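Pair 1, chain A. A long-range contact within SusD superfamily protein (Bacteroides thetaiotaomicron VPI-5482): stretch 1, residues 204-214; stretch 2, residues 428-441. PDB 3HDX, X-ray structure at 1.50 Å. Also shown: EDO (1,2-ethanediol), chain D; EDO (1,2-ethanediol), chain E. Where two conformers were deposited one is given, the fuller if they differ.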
# COMPACT_ATOMS: atom_id res chain seq x y z
N ALA A 204 8.89 0.24 -8.64
CA ALA A 204 9.40 1.52 -8.14
C ALA A 204 9.63 1.48 -6.63
O ALA A 204 10.65 1.92 -6.13
CB ALA A 204 8.46 2.69 -8.52
N HIS A 205 8.63 0.97 -5.92
CA HIS A 205 8.71 0.87 -4.46
C HIS A 205 9.71 -0.16 -3.96
O HIS A 205 10.32 0.06 -2.90
CB HIS A 205 7.32 0.76 -3.84
CG HIS A 205 6.66 2.08 -3.67
ND1 HIS A 205 7.15 3.02 -2.78
CD2 HIS A 205 5.55 2.62 -4.23
CE1 HIS A 205 6.37 4.09 -2.82
NE2 HIS A 205 5.40 3.88 -3.70
N ILE A 206 9.82 -1.32 -4.62
CA ILE A 206 10.85 -2.29 -4.23
C ILE A 206 12.21 -1.61 -4.35
O ILE A 206 13.03 -1.65 -3.42
CB ILE A 206 10.87 -3.54 -5.14
CG1 ILE A 206 9.62 -4.40 -4.91
CG2 ILE A 206 12.15 -4.37 -4.89
CD1 ILE A 206 9.31 -5.46 -6.02
N CYS A 207 12.43 -0.94 -5.48
CA CYS A 207 13.71 -0.27 -5.71
C CYS A 207 13.99 0.79 -4.66
O CYS A 207 15.10 0.87 -4.13
CB CYS A 207 13.82 0.27 -7.14
SG CYS A 207 13.82 -1.04 -8.40
N ALA A 208 13.01 1.63 -4.36
CA ALA A 208 13.22 2.65 -3.34
C ALA A 208 13.53 2.03 -1.96
O ALA A 208 14.39 2.52 -1.24
CB ALA A 208 11.97 3.58 -3.22
N TRP A 209 12.81 0.96 -1.62
CA TRP A 209 13.00 0.23 -0.33
C TRP A 209 14.41 -0.34 -0.20
O TRP A 209 14.94 -0.43 0.90
CB TRP A 209 11.95 -0.86 -0.17
CG TRP A 209 11.90 -1.54 1.17
CD1 TRP A 209 12.18 -2.85 1.43
CD2 TRP A 209 11.46 -0.97 2.39
NE1 TRP A 209 11.97 -3.12 2.77
CE2 TRP A 209 11.53 -1.97 3.37
CE3 TRP A 209 11.07 0.32 2.77
CZ2 TRP A 209 11.15 -1.74 4.68
CZ3 TRP A 209 10.68 0.55 4.10
CH2 TRP A 209 10.77 -0.47 5.04
N GLN A 210 15.02 -0.69 -1.35
CA GLN A 210 16.39 -1.19 -1.44
C GLN A 210 17.44 -0.10 -1.60
O GLN A 210 18.63 -0.41 -1.68
CB GLN A 210 16.53 -2.15 -2.63
CG GLN A 210 15.69 -3.36 -2.52
CD GLN A 210 15.99 -4.28 -3.69
OE1 GLN A 210 15.82 -3.90 -4.86
NE2 GLN A 210 16.53 -5.45 -3.38
N GLY A 211 17.02 1.16 -1.69
CA GLY A 211 17.94 2.26 -1.94
C GLY A 211 18.42 2.38 -3.37
O GLY A 211 19.36 3.14 -3.64
N ASN A 212 17.76 1.66 -4.29
CA ASN A 212 18.11 1.69 -5.72
C ASN A 212 17.28 2.79 -6.36
O ASN A 212 16.31 2.54 -7.07
CB ASN A 212 17.87 0.36 -6.39
CG ASN A 212 18.34 0.34 -7.88
OD1 ASN A 212 18.71 1.38 -8.49
ND2 ASN A 212 18.31 -0.85 -8.45
N TYR A 213 17.70 4.02 -6.10
CA TYR A 213 16.95 5.17 -6.58
C TYR A 213 17.05 5.46 -8.06
O TYR A 213 16.16 6.07 -8.59
CB TYR A 213 17.23 6.39 -5.69
CG TYR A 213 16.56 6.28 -4.33
CD1 TYR A 213 15.19 6.43 -4.21
CD2 TYR A 213 17.30 6.09 -3.15
CE1 TYR A 213 14.56 6.39 -2.99
CE2 TYR A 213 16.67 6.06 -1.90
CZ TYR A 213 15.28 6.22 -1.83
OH TYR A 213 14.60 6.23 -0.62
N ALA A 214 18.14 5.06 -8.71
CA ALA A 214 18.23 5.19 -10.16
C ALA A 214 17.05 4.45 -10.83
O ALA A 214 16.35 5.02 -11.67
CB ALA A 214 19.59 4.68 -10.68
N GLY A 428 -1.43 3.87 4.72
CA GLY A 428 -0.49 2.79 4.99
C GLY A 428 0.95 3.03 4.61
O GLY A 428 1.72 2.07 4.48
N TRP A 429 1.35 4.30 4.52
CA TRP A 429 2.71 4.70 4.10
C TRP A 429 3.67 5.20 5.17
O TRP A 429 4.87 4.98 5.04
CB TRP A 429 2.63 5.78 3.00
CG TRP A 429 2.31 5.18 1.68
CD1 TRP A 429 1.16 5.29 0.96
CD2 TRP A 429 3.19 4.35 0.93
NE1 TRP A 429 1.25 4.55 -0.21
CE2 TRP A 429 2.48 3.94 -0.25
CE3 TRP A 429 4.49 3.86 1.17
CZ2 TRP A 429 3.03 3.06 -1.17
CZ3 TRP A 429 5.05 3.02 0.23
CH2 TRP A 429 4.32 2.62 -0.92
N ARG A 430 3.14 5.85 6.20
CA ARG A 430 3.99 6.58 7.15
C ARG A 430 5.17 5.80 7.73
O ARG A 430 6.28 6.27 7.74
CB ARG A 430 3.14 7.20 8.25
CG ARG A 430 3.85 7.99 9.29
CD ARG A 430 4.66 9.17 8.77
NE ARG A 430 5.23 9.89 9.90
CZ ARG A 430 6.22 10.78 9.87
NH1 ARG A 430 6.81 11.16 8.75
NH2 ARG A 430 6.62 11.33 11.01
N TRP A 431 4.90 4.61 8.23
CA TRP A 431 5.97 3.81 8.86
C TRP A 431 7.08 3.47 7.85
O TRP A 431 8.26 3.67 8.11
CB TRP A 431 5.41 2.53 9.50
CG TRP A 431 6.49 1.58 9.84
CD1 TRP A 431 6.77 0.43 9.19
CD2 TRP A 431 7.54 1.76 10.81
NE1 TRP A 431 7.91 -0.14 9.70
CE2 TRP A 431 8.41 0.66 10.70
CE3 TRP A 431 7.82 2.74 11.74
CZ2 TRP A 431 9.53 0.49 11.53
CZ3 TRP A 431 8.94 2.60 12.57
CH2 TRP A 431 9.78 1.48 12.46
N TYR A 432 6.70 2.96 6.68
CA TYR A 432 7.67 2.60 5.66
C TYR A 432 8.45 3.85 5.19
O TYR A 432 9.66 3.80 4.99
CB TYR A 432 7.00 1.89 4.49
CG TYR A 432 6.15 0.74 4.91
CD1 TYR A 432 6.73 -0.40 5.48
CD2 TYR A 432 4.76 0.81 4.84
CE1 TYR A 432 5.94 -1.44 5.93
CE2 TYR A 432 3.95 -0.23 5.27
CZ TYR A 432 4.55 -1.36 5.82
OH TYR A 432 3.76 -2.42 6.23
N ASP A 433 7.73 4.95 5.03
CA ASP A 433 8.31 6.23 4.69
C ASP A 433 9.31 6.69 5.75
O ASP A 433 10.38 7.21 5.42
CB ASP A 433 7.24 7.30 4.52
CG ASP A 433 6.44 7.14 3.23
OD1 ASP A 433 6.72 6.26 2.39
OD2 ASP A 433 5.50 7.94 3.04
N LEU A 434 9.01 6.45 7.04
CA LEU A 434 9.95 6.86 8.11
C LEU A 434 11.27 6.12 7.97
O LEU A 434 12.34 6.71 8.18
CB LEU A 434 9.34 6.59 9.49
CG LEU A 434 8.43 7.70 10.02
CD1 LEU A 434 7.68 7.19 11.24
CD2 LEU A 434 9.27 8.93 10.39
N VAL A 435 11.18 4.83 7.60
CA VAL A 435 12.39 4.00 7.40
C VAL A 435 13.18 4.51 6.18
O VAL A 435 14.38 4.74 6.27
CB VAL A 435 12.04 2.49 7.30
CG1 VAL A 435 13.29 1.66 6.93
CG2 VAL A 435 11.38 1.96 8.61
N ARG A 436 12.51 4.70 5.03
CA ARG A 436 13.26 5.20 3.84
C ARG A 436 13.86 6.58 4.13
O ARG A 436 14.99 6.86 3.75
CB ARG A 436 12.37 5.28 2.60
CG ARG A 436 11.83 3.94 2.14
CD ARG A 436 11.42 3.94 0.67
NE ARG A 436 10.67 5.14 0.33
CZ ARG A 436 9.42 5.38 0.74
NH1 ARG A 436 8.69 4.46 1.38
NH2 ARG A 436 8.89 6.58 0.48
N ARG A 437 13.08 7.44 4.78
CA ARG A 437 13.58 8.76 5.20
C ARG A 437 14.81 8.64 6.08
O ARG A 437 15.80 9.34 5.83
CB ARG A 437 12.50 9.52 5.96
CG ARG A 437 12.89 10.92 6.44
CD ARG A 437 12.02 11.44 7.54
NE ARG A 437 12.55 12.71 8.05
CZ ARG A 437 13.62 12.82 8.82
NH1 ARG A 437 14.28 11.74 9.25
NH2 ARG A 437 14.04 14.03 9.20
N GLN A 438 14.79 7.73 7.05
CA GLN A 438 15.92 7.62 7.94
C GLN A 438 17.19 7.19 7.21
O GLN A 438 18.29 7.67 7.49
CB GLN A 438 15.62 6.68 9.10
CG GLN A 438 16.75 6.67 10.15
CD GLN A 438 17.12 8.07 10.69
OE1 GLN A 438 18.32 8.35 10.88
NE2 GLN A 438 16.11 8.92 10.97
N LYS A 439 17.04 6.28 6.27
CA LYS A 439 18.17 5.80 5.48
C LYS A 439 18.85 6.89 4.69
O LYS A 439 20.08 6.85 4.50
CB LYS A 439 17.76 4.62 4.61
CG LYS A 439 17.38 3.33 5.45
CD LYS A 439 16.64 2.27 4.64
CE LYS A 439 17.51 1.65 3.55
NZ LYS A 439 16.68 0.74 2.68
N LEU A 440 18.07 7.87 4.23
CA LEU A 440 18.61 9.02 3.50
C LEU A 440 19.12 10.13 4.42
O LEU A 440 20.19 10.67 4.18
CB LEU A 440 17.55 9.65 2.59
CG LEU A 440 17.21 8.91 1.30
CD1 LEU A 440 15.84 9.38 0.69
CD2 LEU A 440 18.33 9.00 0.31
N MSE A 441 18.33 10.47 5.46
CA MSE A 441 18.67 11.58 6.34
C MSE A 441 19.79 11.25 7.31
O MSE A 441 20.63 12.11 7.58
CB MSE A 441 17.43 12.08 7.13
CG MSE A 441 16.30 12.62 6.22
SE MSE A 441 16.76 14.26 5.35
CE MSE A 441 17.04 15.35 6.95
C1 EDO D . 14.74 -1.77 4.80
O1 EDO D . 14.59 -0.54 4.07
C2 EDO D . 15.95 -1.63 5.70
O2 EDO D . 17.11 -1.33 4.90
C1 EDO E . 9.87 13.06 10.38
O1 EDO E . 8.60 13.09 9.71
C2 EDO E . 9.73 13.49 11.82
O2 EDO E . 8.87 12.57 12.47
O HOH W 1 15.18 2.81 1.41
O HOH W 2 18.88 -0.34 1.36
O HOH W 3 15.99 5.44 1.62

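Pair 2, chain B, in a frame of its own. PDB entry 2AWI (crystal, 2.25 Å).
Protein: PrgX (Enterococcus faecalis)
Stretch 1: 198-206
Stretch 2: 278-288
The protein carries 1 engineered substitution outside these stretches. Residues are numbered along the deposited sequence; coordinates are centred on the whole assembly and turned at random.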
# COMPACT_ATOMS: atom_id res chain seq x y z
N LEU B 198 14.25 -13.71 21.71
CA LEU B 198 14.31 -13.56 20.25
C LEU B 198 14.60 -12.13 19.81
O LEU B 198 15.24 -11.91 18.78
CB LEU B 198 13.00 -14.05 19.62
CG LEU B 198 12.83 -13.83 18.12
CD1 LEU B 198 14.04 -14.38 17.38
CD2 LEU B 198 11.56 -14.52 17.63
N THR B 199 14.13 -11.16 20.58
CA THR B 199 14.36 -9.76 20.26
C THR B 199 15.86 -9.50 20.34
O THR B 199 16.46 -8.91 19.45
CB THR B 199 13.62 -8.83 21.25
OG1 THR B 199 12.21 -9.08 21.18
CG2 THR B 199 13.90 -7.37 20.93
N ILE B 200 16.46 -9.95 21.44
CA ILE B 200 17.88 -9.79 21.66
C ILE B 200 18.69 -10.52 20.58
O ILE B 200 19.68 -10.00 20.06
CB ILE B 200 18.26 -10.32 23.05
CG1 ILE B 200 17.63 -9.42 24.12
CG2 ILE B 200 19.77 -10.38 23.20
CD1 ILE B 200 17.73 -9.95 25.56
N SER B 201 18.26 -11.72 20.22
CA SER B 201 18.96 -12.51 19.22
C SER B 201 19.01 -11.86 17.85
O SER B 201 20.03 -11.94 17.16
CB SER B 201 18.31 -13.89 19.11
OG SER B 201 18.44 -14.57 20.34
N ILE B 202 17.91 -11.22 17.46
CA ILE B 202 17.83 -10.55 16.17
C ILE B 202 18.70 -9.30 16.19
O ILE B 202 19.34 -8.96 15.20
CB ILE B 202 16.37 -10.14 15.83
CG1 ILE B 202 15.55 -11.37 15.47
CG2 ILE B 202 16.34 -9.16 14.67
CD1 ILE B 202 16.03 -12.08 14.24
N MSE B 203 18.73 -8.63 17.34
CA MSE B 203 19.52 -7.41 17.49
C MSE B 203 21.03 -7.67 17.42
O MSE B 203 21.80 -6.78 17.08
CB MSE B 203 19.16 -6.74 18.82
CG MSE B 203 19.34 -5.23 18.83
SE MSE B 203 18.16 -4.33 17.58
CE MSE B 203 19.48 -3.81 16.26
N ASN B 204 21.45 -8.90 17.74
CA ASN B 204 22.86 -9.27 17.69
C ASN B 204 23.12 -10.09 16.44
O ASN B 204 24.12 -10.79 16.34
CB ASN B 204 23.25 -10.11 18.90
CG ASN B 204 23.06 -9.37 20.21
OD1 ASN B 204 23.16 -8.15 20.26
ND2 ASN B 204 22.81 -10.13 21.28
N ARG B 205 22.20 -10.01 15.49
CA ARG B 205 22.29 -10.74 14.23
C ARG B 205 22.68 -12.20 14.42
O ARG B 205 23.22 -12.84 13.51
CB ARG B 205 23.27 -10.04 13.29
CG ARG B 205 23.03 -10.36 11.82
CD ARG B 205 23.80 -9.44 10.90
NE ARG B 205 23.18 -9.36 9.58
CZ ARG B 205 23.09 -10.38 8.72
NH1 ARG B 205 23.58 -11.56 9.05
NH2 ARG B 205 22.51 -10.20 7.54
N ASN B 206 22.40 -12.74 15.60
CA ASN B 206 22.69 -14.14 15.91
C ASN B 206 21.57 -14.97 15.28
O ASN B 206 20.58 -15.29 15.94
CB ASN B 206 22.70 -14.35 17.42
CG ASN B 206 23.42 -15.61 17.82
OD1 ASN B 206 23.27 -16.66 17.19
ND2 ASN B 206 24.20 -15.53 18.90
N GLU B 278 11.99 1.69 16.39
CA GLU B 278 13.37 1.90 16.79
C GLU B 278 14.18 0.67 16.40
O GLU B 278 15.27 0.78 15.84
CB GLU B 278 13.46 2.13 18.30
CG GLU B 278 12.61 3.29 18.79
CD GLU B 278 12.66 3.48 20.29
OE1 GLU B 278 12.43 2.50 21.02
OE2 GLU B 278 12.92 4.62 20.73
N GLU B 279 13.62 -0.51 16.69
CA GLU B 279 14.27 -1.77 16.37
C GLU B 279 14.61 -1.85 14.89
O GLU B 279 15.77 -2.02 14.52
CB GLU B 279 13.38 -2.96 16.76
CG GLU B 279 13.81 -3.67 18.04
CD GLU B 279 12.75 -4.61 18.61
OE1 GLU B 279 12.26 -5.48 17.87
OE2 GLU B 279 12.43 -4.48 19.81
N LEU B 280 13.60 -1.73 14.04
CA LEU B 280 13.79 -1.81 12.60
C LEU B 280 14.74 -0.74 12.05
O LEU B 280 15.39 -0.95 11.03
CB LEU B 280 12.44 -1.71 11.88
CG LEU B 280 12.48 -1.82 10.36
CD1 LEU B 280 13.00 -3.19 9.96
CD2 LEU B 280 11.09 -1.59 9.79
N THR B 281 14.82 0.40 12.73
CA THR B 281 15.70 1.47 12.30
C THR B 281 17.16 1.07 12.50
O THR B 281 18.02 1.35 11.66
CB THR B 281 15.44 2.77 13.10
OG1 THR B 281 14.10 3.23 12.84
CG2 THR B 281 16.41 3.86 12.68
N LYS B 282 17.43 0.39 13.61
CA LYS B 282 18.78 -0.05 13.91
C LYS B 282 19.14 -1.27 13.07
O LYS B 282 20.26 -1.38 12.57
CB LYS B 282 18.90 -0.37 15.40
CG LYS B 282 18.59 0.83 16.29
CD LYS B 282 18.72 0.51 17.77
CE LYS B 282 18.37 1.73 18.63
NZ LYS B 282 18.58 1.49 20.09
N ILE B 283 18.18 -2.16 12.89
CA ILE B 283 18.40 -3.35 12.08
C ILE B 283 18.80 -2.90 10.68
O ILE B 283 19.83 -3.31 10.15
CB ILE B 283 17.12 -4.21 11.96
CG1 ILE B 283 16.66 -4.69 13.34
CG2 ILE B 283 17.37 -5.40 11.05
CD1 ILE B 283 17.56 -5.74 13.96
N SER B 284 17.97 -2.03 10.10
CA SER B 284 18.18 -1.50 8.76
C SER B 284 19.53 -0.80 8.56
O SER B 284 20.14 -0.91 7.50
CB SER B 284 17.05 -0.54 8.39
OG SER B 284 15.82 -1.23 8.27
N ALA B 285 19.98 -0.08 9.58
CA ALA B 285 21.25 0.62 9.50
C ALA B 285 22.40 -0.38 9.37
O ALA B 285 23.24 -0.26 8.47
CB ALA B 285 21.45 1.50 10.73
N LYS B 286 22.43 -1.38 10.26
CA LYS B 286 23.49 -2.39 10.22
C LYS B 286 23.53 -3.10 8.88
O LYS B 286 24.59 -3.59 8.45
CB LYS B 286 23.27 -3.41 11.34
CG LYS B 286 23.42 -2.82 12.75
CD LYS B 286 22.96 -3.78 13.85
CE LYS B 286 23.76 -5.08 13.86
NZ LYS B 286 23.41 -5.91 15.05
N GLU B 287 22.40 -3.15 8.19
CA GLU B 287 22.34 -3.80 6.89
C GLU B 287 22.51 -2.78 5.76
O GLU B 287 22.43 -3.13 4.58
CB GLU B 287 21.02 -4.56 6.73
CG GLU B 287 20.76 -5.59 7.82
CD GLU B 287 21.80 -6.69 7.85
OE1 GLU B 287 21.96 -7.40 6.83
OE2 GLU B 287 22.45 -6.87 8.90
N LYS B 288 22.75 -1.53 6.14
CA LYS B 288 22.93 -0.44 5.18
C LYS B 288 21.71 -0.20 4.29
O LYS B 288 21.84 0.19 3.13
CB LYS B 288 24.17 -0.71 4.32
CG LYS B 288 25.43 -0.97 5.12
CD LYS B 288 25.73 0.19 6.06
CE LYS B 288 26.88 -0.14 7.00
NZ LYS B 288 28.09 -0.56 6.25
O HOH W 4 10.80 -7.14 19.71

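What backbone arrangement do the two pairs share? In each, a helix ends against the flank of a second helix running in broadly the same direction, the axes 11.2 Å apart at 45° in pair 1 and 11.3 Å at 27° in pair 2. Fourteen central residues superpose with an RMSD of 0.7 Å. The closest CA atoms belong to matched residues: Trp A209 and Arg A436 lie 6.5 Å apart, Met B203 and Ile B283 6.9 Å. After the first helix both chains turn through a residue with positive phi, Gly A211 or Arg B205, and reach an asparagine, Asn A212 or Asn B206, at the N-cap of the next helix.

Which side chain fills the space between the helices? The largest covered area in each pair belongs to the same position, Trp A209 or Met B203, both with chi1 t. The indole bends back from a CA-to-CB bond that points away, so that Trp A209 CZ3 comes 3.9 Å from Tyr A432 CB and Trp A209 CH2 3.8 Å from Val A435 CG1. The selenomethionine Met B203 reaches similar ground with a flexible chain: its CE lies 3.6 Å from Ile B283 CD1 and 3.6 Å from Lys B282 CB, Lys B282 being the match of Val A435.

How do the neighbouring positions adapt? Ala A208 is small and faces a long residue, its CB 3.9 Å from Arg A436 CD, whereas at the same two positions pair 2 has two branched residues, with Ile B202 CG2 3.7 Å from Ile B283 CD1. The guanidinium of Arg A436 is held within its own helix by a salt bridge, NH1 to Asp A433 OD1 at 2.9 Å. One turn earlier, the His A205 ring forms an offset stack with Trp A429, centroids 4.2 Å apart. At the matching position in pair 2, Thr B199 OG1 lies 2.8 Å from the O of water 4, which is 2.9 Å from Glu B279 OE1.

What happens where the first helix ends? A matched lysine leans over it, with almost coincident side chains: Lys A439 NZ lies 2.8 Å from Trp A209 O, at a poor angle for a hydrogen bond, and Lys B286 NZ lies 2.7 Å from Met B203 O. Lys A439 NZ donates to water 1, which in turn donates to Ala A208 O. Arg B205 forms a salt bridge with Glu B287 (NE to OE2 2.7 Å); their matches, Gly A211 without a side chain and apolar Leu A440, cannot.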